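Local coordinates for exonuclease mut-7 homolog (Aedes aegypti, PDB 7JW2), which probably trims the 3' ends of Argonaute-bound microRNAs as a magnesium-dependent 3'-5' exoribonuclease, represented here by its exonuclease domain, at residues Q54-D59 with C191-Y196; L92-S97 with D124-W129. One frame throughout, in Å; residues are numbered along the deposited sequence.

Contact 1. Residues Q54-D59 with C191-Y196; sequences QLATWD and CLLEIY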
ATOM      1  N   GLN A  54       9.104 -11.182   9.031  1.00 12.32           N
ATOM      2  CA  GLN A  54       7.898 -11.988   8.873  1.00 11.33           C
ATOM      3  C   GLN A  54       6.764 -11.397   9.706  1.00 10.95           C
ATOM      4  O   GLN A  54       6.943 -11.137  10.900  1.00 13.25           O
ATOM      5  CB  GLN A  54       8.122 -13.454   9.268  1.00 13.61           C
ATOM      6  CG  GLN A  54       9.297 -14.176   8.588  1.00 14.87           C
ATOM      7  CD  GLN A  54      10.561 -14.156   9.430  1.00 15.50           C
ATOM      8  OE1 GLN A  54      11.453 -13.340   9.193  1.00 15.01           O
ATOM      9  NE2 GLN A  54      10.649 -15.062  10.402  1.00 16.46           N
ATOM     10  N   LEU A  55       5.616 -11.189   9.065  1.00 11.86           N
ATOM     11  CA  LEU A  55       4.429 -10.628   9.708  1.00 11.92           C
ATOM     12  C   LEU A  55       3.265 -11.579   9.497  1.00 12.67           C
ATOM     13  O   LEU A  55       2.886 -11.845   8.351  1.00 14.55           O
ATOM     14  CB  LEU A  55       4.098  -9.245   9.140  1.00 14.75           C
ATOM     15  CG  LEU A  55       5.282  -8.279   9.101  1.00 14.40           C
ATOM     16  CD1 LEU A  55       4.950  -6.971   8.388  1.00 16.26           C
ATOM     17  CD2 LEU A  55       5.817  -8.008  10.500  1.00 17.69           C
ATOM     18  N   ALA A  56       2.679 -12.061  10.595  1.00 13.24           N
ATOM     19  CA  ALA A  56       1.633 -13.075  10.545  1.00 12.80           C
ATOM     20  C   ALA A  56       0.314 -12.551  11.102  1.00 14.15           C
ATOM     21  O   ALA A  56       0.289 -11.906  12.150  1.00 16.73           O
ATOM     22  CB  ALA A  56       2.045 -14.320  11.341  1.00 15.83           C
ATOM     23  N   THR A  57      -0.768 -12.876  10.412  1.00 14.03           N
ATOM     24  CA  THR A  57      -2.128 -12.760  10.938  1.00 14.76           C
ATOM     25  C   THR A  57      -2.690 -14.165  11.086  1.00 15.44           C
ATOM     26  O   THR A  57      -2.062 -15.148  10.697  1.00 18.30           O
ATOM     27  CB  THR A  57      -3.017 -11.939  10.004  1.00 19.16           C
ATOM     28  OG1 THR A  57      -3.410 -12.756   8.897  1.00 17.42           O
ATOM     29  CG2 THR A  57      -2.286 -10.727   9.467  1.00 19.75           C
ATOM     30  N   TRP A  58      -3.907 -14.269  11.633  1.00 18.74           N
ATOM     31  CA  TRP A  58      -4.502 -15.593  11.738  1.00 20.54           C
ATOM     32  C   TRP A  58      -4.751 -16.230  10.378  1.00 22.72           C
ATOM     33  O   TRP A  58      -4.927 -17.453  10.300  1.00 23.47           O
ATOM     34  CB  TRP A  58      -5.818 -15.525  12.511  1.00 22.37           C
ATOM     35  CG  TRP A  58      -5.637 -15.453  13.983  1.00 23.49           C
ATOM     36  CD1 TRP A  58      -5.972 -14.417  14.794  1.00 26.11           C
ATOM     37  CD2 TRP A  58      -5.068 -16.459  14.827  1.00 21.82           C
ATOM     38  NE1 TRP A  58      -5.665 -14.719  16.096  1.00 27.63           N
ATOM     39  CE2 TRP A  58      -5.095 -15.961  16.143  1.00 22.49           C
ATOM     40  CE3 TRP A  58      -4.542 -17.733  14.597  1.00 21.91           C
ATOM     41  CZ2 TRP A  58      -4.617 -16.685  17.223  1.00 22.00           C
ATOM     42  CZ3 TRP A  58      -4.075 -18.457  15.675  1.00 23.24           C
ATOM     43  CH2 TRP A  58      -4.113 -17.930  16.970  1.00 21.53           C
ATOM     44  N   ASP A  59      -4.760 -15.435   9.301  1.00 21.50           N
ATOM     45  CA  ASP A  59      -5.144 -15.921   7.984  1.00 20.73           C
ATOM     46  C   ASP A  59      -4.020 -15.938   6.961  1.00 22.84           C
ATOM     47  O   ASP A  59      -4.159 -16.619   5.944  1.00 23.22           O
ATOM     48  CB  ASP A  59      -6.291 -15.069   7.420  1.00 23.98           C
ATOM     49  CG  ASP A  59      -7.536 -15.151   8.262  1.00 25.85           C
ATOM     50  OD1 ASP A  59      -7.937 -16.281   8.591  1.00 30.56           O
ATOM     51  OD2 ASP A  59      -8.109 -14.092   8.592  1.00 32.80           O
ATOM     52  N   CYS A 191       3.520 -19.038  14.982  1.00 15.49           N
ATOM     53  CA  CYS A 191       3.339 -19.777  16.233  1.00 15.91           C
ATOM     54  C   CYS A 191       3.147 -18.841  17.421  1.00 15.30           C
ATOM     55  O   CYS A 191       2.616 -19.263  18.461  1.00 15.83           O
ATOM     56  CB  CYS A 191       4.517 -20.737  16.464  1.00 18.16           C
ATOM     57  SG  CYS A 191       6.071 -19.976  17.035  1.00 17.78           S
ATOM     58  N   LEU A 192       3.566 -17.576  17.296  1.00 14.79           N
ATOM     59  CA  LEU A 192       3.340 -16.623  18.375  1.00 16.60           C
ATOM     60  C   LEU A 192       1.852 -16.377  18.574  1.00 15.42           C
ATOM     61  O   LEU A 192       1.393 -16.232  19.719  1.00 14.46           O
ATOM     62  CB  LEU A 192       4.069 -15.310  18.074  1.00 15.55           C
ATOM     63  CG  LEU A 192       5.563 -15.451  17.766  1.00 14.60           C
ATOM     64  CD1 LEU A 192       6.129 -14.074  17.437  1.00 16.20           C
ATOM     65  CD2 LEU A 192       6.307 -16.106  18.925  1.00 18.61           C
ATOM     66  N   LEU A 193       1.079 -16.365  17.480  1.00 15.01           N
ATOM     67  CA  LEU A 193      -0.374 -16.227  17.607  1.00 16.02           C
ATOM     68  C   LEU A 193      -0.962 -17.423  18.335  1.00 17.11           C
ATOM     69  O   LEU A 193      -1.814 -17.264  19.222  1.00 17.53           O
ATOM     70  CB  LEU A 193      -1.033 -16.090  16.236  1.00 16.33           C
ATOM     71  CG  LEU A 193      -0.645 -14.869  15.391  1.00 15.93           C
ATOM     72  CD1 LEU A 193      -0.957 -15.141  13.942  1.00 18.91           C
ATOM     73  CD2 LEU A 193      -1.411 -13.627  15.860  1.00 18.35           C
ATOM     74  N   GLU A 194      -0.519 -18.626  17.972  1.00 16.46           N
ATOM     75  CA  GLU A 194      -1.011 -19.839  18.625  1.00 17.16           C
ATOM     76  C   GLU A 194      -0.626 -19.881  20.099  1.00 18.93           C
ATOM     77  O   GLU A 194      -1.421 -20.327  20.938  1.00 18.06           O
ATOM     78  CB  GLU A 194      -0.469 -21.073  17.899  1.00 18.90           C
ATOM     79  CG  GLU A 194      -0.786 -21.112  16.418  1.00 20.62           C
ATOM     80  CD  GLU A 194      -0.026 -22.210  15.700  1.00 23.37           C
ATOM     81  OE1 GLU A 194       1.220 -22.132  15.648  1.00 21.89           O
ATOM     82  OE2 GLU A 194      -0.674 -23.139  15.168  1.00 26.93           O
ATOM     83  N   ILE A 195       0.583 -19.420  20.437  1.00 16.17           N
ATOM     84  CA  ILE A 195       0.998 -19.348  21.838  1.00 17.15           C
ATOM     85  C   ILE A 195       0.099 -18.394  22.620  1.00 17.49           C
ATOM     86  O   ILE A 195      -0.402 -18.734  23.700  1.00 16.36           O
ATOM     87  CB  ILE A 195       2.474 -18.937  21.940  1.00 18.17           C
ATOM     88  CG1 ILE A 195       3.384 -20.108  21.554  1.00 17.12           C
ATOM     89  CG2 ILE A 195       2.797 -18.458  23.327  1.00 16.17           C
ATOM     90  CD1 ILE A 195       4.810 -19.675  21.305  1.00 18.41           C
ATOM     91  N   TYR A 196      -0.105 -17.177  22.104  1.00 16.09           N
ATOM     92  CA  TYR A 196      -0.947 -16.219  22.817  1.00 16.61           C
ATOM     93  C   TYR A 196      -2.339 -16.786  23.049  1.00 18.25           C
ATOM     94  O   TYR A 196      -2.907 -16.641  24.144  1.00 17.05           O
ATOM     95  CB  TYR A 196      -1.025 -14.890  22.048  1.00 16.23           C
ATOM     96  CG  TYR A 196      -1.746 -13.841  22.860  1.00 18.03           C
ATOM     97  CD1 TYR A 196      -1.115 -13.214  23.926  1.00 16.99           C
ATOM     98  CD2 TYR A 196      -3.071 -13.524  22.605  1.00 22.30           C
ATOM     99  CE1 TYR A 196      -1.773 -12.283  24.712  1.00 21.44           C
ATOM    100  CE2 TYR A 196      -3.740 -12.589  23.394  1.00 25.68           C
ATOM    101  CZ  TYR A 196      -3.073 -11.973  24.438  1.00 23.41           C
ATOM    102  OH  TYR A 196      -3.709 -11.045  25.239  1.00 26.28           O
TER

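Contact 2. Residues L92-S97 with D124-W129; sequences LSFAPS and DLQLLW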
ATOM      1  N   LEU A  92       2.533  -9.266  18.529  1.00 13.69           N
ATOM      2  CA  LEU A  92       3.125 -10.322  19.344  1.00 14.38           C
ATOM      3  C   LEU A  92       4.556 -10.561  18.897  1.00 16.20           C
ATOM      4  O   LEU A  92       4.848 -10.519  17.700  1.00 15.78           O
ATOM      5  CB  LEU A  92       2.337 -11.621  19.217  1.00 17.12           C
ATOM      6  CG  LEU A  92       0.866 -11.575  19.587  1.00 15.43           C
ATOM      7  CD1 LEU A  92       0.213 -12.893  19.252  1.00 18.20           C
ATOM      8  CD2 LEU A  92       0.709 -11.249  21.055  1.00 18.48           C
ATOM      9  N   SER A  93       5.428 -10.835  19.861  1.00 14.56           N
ATOM     10  CA  SER A  93       6.853 -11.000  19.604  1.00 13.35           C
ATOM     11  C   SER A  93       7.435 -11.864  20.711  1.00 14.56           C
ATOM     12  O   SER A  93       6.773 -12.155  21.707  1.00 17.83           O
ATOM     13  CB  SER A  93       7.533  -9.629  19.560  1.00 19.84           C
ATOM     14  OG  SER A  93       7.419  -9.020  20.844  1.00 20.53           O
ATOM     15  N   PHE A  94       8.678 -12.296  20.517  1.00 16.05           N
ATOM     16  CA  PHE A  94       9.434 -12.956  21.578  1.00 17.28           C
ATOM     17  C   PHE A  94      10.754 -12.213  21.730  1.00 19.48           C
ATOM     18  O   PHE A  94      11.525 -12.120  20.772  1.00 20.47           O
ATOM     19  CB  PHE A  94       9.658 -14.445  21.268  1.00 17.58           C
ATOM     20  CG  PHE A  94      10.132 -15.253  22.458  1.00 19.72           C
ATOM     21  CD1 PHE A  94      11.480 -15.270  22.817  1.00 22.31           C
ATOM     22  CD2 PHE A  94       9.231 -15.994  23.216  1.00 20.22           C
ATOM     23  CE1 PHE A  94      11.908 -16.019  23.918  1.00 22.98           C
ATOM     24  CE2 PHE A  94       9.662 -16.737  24.318  1.00 21.65           C
ATOM     25  CZ  PHE A  94      10.996 -16.742  24.660  1.00 22.97           C
ATOM     26  N   ALA A  95      10.992 -11.656  22.914  1.00 21.58           N
ATOM     27  CA  ALA A  95      12.159 -10.822  23.182  1.00 21.85           C
ATOM     28  C   ALA A  95      12.396  -9.761  22.094  1.00 24.21           C
ATOM     29  O   ALA A  95      13.459  -9.709  21.495  1.00 27.31           O
ATOM     30  CB  ALA A  95      13.400 -11.689  23.358  1.00 25.40           C
ATOM     31  N   PRO A  96      11.408  -8.877  21.867  1.00 24.32           N
ATOM     32  CA  PRO A  96      11.474  -7.953  20.718  1.00 25.48           C
ATOM     33  C   PRO A  96      12.618  -6.951  20.771  1.00 28.61           C
ATOM     34  O   PRO A  96      13.037  -6.470  19.707  1.00 27.52           O
ATOM     35  CB  PRO A  96      10.120  -7.235  20.782  1.00 23.33           C
ATOM     36  CG  PRO A  96       9.726  -7.295  22.228  1.00 23.74           C
ATOM     37  CD  PRO A  96      10.204  -8.656  22.676  1.00 22.28           C
ATOM     38  N   SER A  97      13.126  -6.611  21.962  1.00 28.44           N
ATOM     39  CA  SER A  97      14.161  -5.581  22.070  1.00 27.48           C
ATOM     40  C   SER A  97      15.380  -5.909  21.223  1.00 25.76           C
ATOM     41  O   SER A  97      16.034  -5.001  20.700  1.00 26.88           O
ATOM     42  CB  SER A  97      14.586  -5.403  23.528  1.00 33.26           C
ATOM     43  OG  SER A  97      13.592  -4.720  24.266  1.00 39.79           O
ATOM     44  N   ASP A 124       5.860  -8.625  24.429  1.00 18.23           N
ATOM     45  CA  ASP A 124       6.886  -9.655  24.544  1.00 18.35           C
ATOM     46  C   ASP A 124       6.272 -10.884  25.207  1.00 19.07           C
ATOM     47  O   ASP A 124       5.881 -10.828  26.378  1.00 19.16           O
ATOM     48  CB  ASP A 124       8.051  -9.116  25.364  1.00 18.89           C
ATOM     49  CG  ASP A 124       9.190 -10.106  25.495  1.00 19.86           C
ATOM     50  OD1 ASP A 124       9.094 -11.235  24.953  1.00 21.09           O
ATOM     51  OD2 ASP A 124      10.196  -9.735  26.134  1.00 25.26           O
ATOM     52  N   LEU A 125       6.185 -11.998  24.476  1.00 17.41           N
ATOM     53  CA  LEU A 125       5.570 -13.184  25.072  1.00 16.89           C
ATOM     54  C   LEU A 125       6.417 -13.774  26.187  1.00 21.48           C
ATOM     55  O   LEU A 125       5.874 -14.490  27.037  1.00 20.51           O
ATOM     56  CB  LEU A 125       5.292 -14.249  24.011  1.00 17.03           C
ATOM     57  CG  LEU A 125       4.105 -13.912  23.096  1.00 17.63           C
ATOM     58  CD1 LEU A 125       4.041 -14.888  21.943  1.00 19.71           C
ATOM     59  CD2 LEU A 125       2.792 -13.928  23.869  1.00 19.32           C
ATOM     60  N   GLN A 126       7.723 -13.489  26.209  1.00 21.21           N
ATOM     61  CA  GLN A 126       8.531 -13.925  27.346  1.00 21.78           C
ATOM     62  C   GLN A 126       8.109 -13.226  28.633  1.00 27.14           C
ATOM     63  O   GLN A 126       8.187 -13.823  29.712  1.00 26.87           O
ATOM     64  CB  GLN A 126      10.013 -13.678  27.067  1.00 22.81           C
ATOM     65  CG  GLN A 126      10.946 -14.419  28.021  1.00 27.35           C
ATOM     66  CD  GLN A 126      12.381 -14.410  27.550  1.00 31.83           C
ATOM     67  OE1 GLN A 126      12.836 -13.446  26.939  1.00 30.47           O
ATOM     68  NE2 GLN A 126      13.112 -15.484  27.845  1.00 38.26           N
ATOM     69  N   LEU A 127       7.647 -11.975  28.543  1.00 23.52           N
ATOM     70  CA  LEU A 127       7.139 -11.274  29.720  1.00 25.68           C
ATOM     71  C   LEU A 127       5.806 -11.850  30.173  1.00 27.19           C
ATOM     72  O   LEU A 127       5.551 -11.971  31.379  1.00 26.79           O
ATOM     73  CB  LEU A 127       6.991  -9.782  29.420  1.00 26.89           C
ATOM     74  CG  LEU A 127       8.263  -8.960  29.244  1.00 30.78           C
ATOM     75  CD1 LEU A 127       7.916  -7.523  28.880  1.00 32.37           C
ATOM     76  CD2 LEU A 127       9.108  -9.014  30.507  1.00 35.89           C
ATOM     77  N   LEU A 128       4.932 -12.192  29.225  1.00 22.36           N
ATOM     78  CA  LEU A 128       3.678 -12.842  29.575  1.00 21.08           C
ATOM     79  C   LEU A 128       3.933 -14.200  30.218  1.00 22.57           C
ATOM     80  O   LEU A 128       3.283 -14.558  31.205  1.00 23.02           O
ATOM     81  CB  LEU A 128       2.801 -12.982  28.330  1.00 20.72           C
ATOM     82  CG  LEU A 128       1.465 -13.714  28.464  1.00 20.07           C
ATOM     83  CD1 LEU A 128       0.479 -12.940  29.341  1.00 19.79           C
ATOM     84  CD2 LEU A 128       0.866 -13.984  27.084  1.00 19.56           C
ATOM     85  N   TRP A 129       4.884 -14.962  29.670  1.00 21.41           N
ATOM     86  CA  TRP A 129       5.301 -16.227  30.266  1.00 23.28           C
ATOM     87  C   TRP A 129       5.698 -16.047  31.724  1.00 23.87           C
ATOM     88  O   TRP A 129       5.193 -16.747  32.610  1.00 23.66           O
ATOM     89  CB  TRP A 129       6.465 -16.790  29.450  1.00 21.25           C
ATOM     90  CG  TRP A 129       6.867 -18.196  29.750  1.00 20.73           C
ATOM     91  CD1 TRP A 129       6.426 -18.998  30.768  1.00 25.78           C
ATOM     92  CD2 TRP A 129       7.799 -18.972  29.000  1.00 25.81           C
ATOM     93  NE1 TRP A 129       7.040 -20.231  30.694  1.00 24.91           N
ATOM     94  CE2 TRP A 129       7.891 -20.236  29.620  1.00 24.83           C
ATOM     95  CE3 TRP A 129       8.574 -18.715  27.867  1.00 22.87           C
ATOM     96  CZ2 TRP A 129       8.722 -21.243  29.134  1.00 25.57           C
ATOM     97  CZ3 TRP A 129       9.403 -19.717  27.387  1.00 25.91           C
ATOM     98  CH2 TRP A 129       9.465 -20.966  28.021  1.00 27.80           C
TER

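Contact 1. Residues Q54-D59 with C191-Y196
Trp58 lays the six-membered ring of its indole over the CB of Leu193, joining the loop that follows strand 50-56 to helix 179-205 in the RNase H-like exonuclease fold. Leu193 CB stands 3.7 Å from the centroid of that ring and 14° off its normal, a CH-pi contact over the face, displaced toward the rim of the indole. Trp58 chi1 (-79°) sets CG beside the backbone N, and chi2 (115°) turns the ring plane to bring a face onto Leu193 CB. The side chains run antiparallel: Trp58 goes out to the helix, its CH2 within 3.3 Å of Leu193 O, and Leu193 comes back, its CD1 3.4 Å from Thr57 O and 4.1 Å from Ala56 CB. Alanine suits this place because its small side chain leaves room for the leucine branch. Thr57 turns away and closes an ST turn, its OG1 accepting from Asp59 N at 3.0 Å. Glu194 adds its CG near Trp58 CZ3, and its OE1 is hydrogen-bonded to His3. No hydrogen bond crosses between the segments: the join is mainly apolar, C-H groups lie against two backbone carbonyls, and Leu193 contributes the larger share of surface, between indole and strand residues.

Contact 2. Residues L92-S97 with D124-W129
Ser93 and Asp124 form a parallel beta bridge at the edge of the RNase H-like sheet, where strand 90-93 ends beside strand 122-124 and helix 125-132 begins. Leu125 N donates to Ser93 O over 2.8 Å in a nearly straight bond (167°). Two residues on, Ala95 N gives its hydrogen to Asp124 OD1, also at 2.8 Å. The same oxygen accepts from Gln126 N at 2.9 Å, which makes Asp124 the N-cap of its helix. The two donors reach OD1 from opposite faces of the carboxylate plane, so one oxygen holds both the helix start and the loop after the neighbouring strand. Aspartate suits this place: it is short enough to cap its own helix, and its negative charge would be stabilised by the helix N-terminus. CG, anti to the backbone N, lies over toward the loop residues, and chi2 near 0° turns the carboxylate to give OD1 one amide on each face.

Beside this polar centre, Gln126 CB lies over one face of the Phe94 ring, 4.2 Å from the centroid, with CG and CD next to the rim atom CZ. Its amide plane is turned 36° from the ring; OE1 passes near CE1 and NE2 near CZ. At the ring's edge, Phe94 CE2 meets the edge of the Trp129 indole at CE3. Leu125 and Leu92 touch through their CD2 methyls, on the side covered by helix 179-205.

Further out, Leu151 and Leu154 of helix 151-159 pack on Phe94, whose flat ring can thus serve Gln126, Trp129 and these leucines together. Phe140 meets the Trp129 ring at a steep angle. Ser93 OG is hydrogen-bonded to Leu123 O, within the neighbouring strand. Tyr114 lies against both Asp124 and Pro96, the proline ring set across the aspartate side chain with Pro96 CD 3.3 Å from Asp124 CG.

How the contacts relate
The centres of contact 1 and contact 2 lie 13 Å apart, and helix 179-205 bridges them while both reach the same mixed sheet. Leu92 CD1 of contact 2 packs 3.6 Å from Leu192 O and 3.7 Å from Tyr196 CB of contact 1, and Leu125 CD1 is 3.7 Å from Leu192 O. One helix thus covers the segment 54-59 at one contact and the junction of strand 90-93 with helix 125-132 at the other. Strand 33-40 runs between the two strands in the sheet. Both contacts lie within the RNase H-like 3'-5' exonuclease domain, each joining its sheet to a helix.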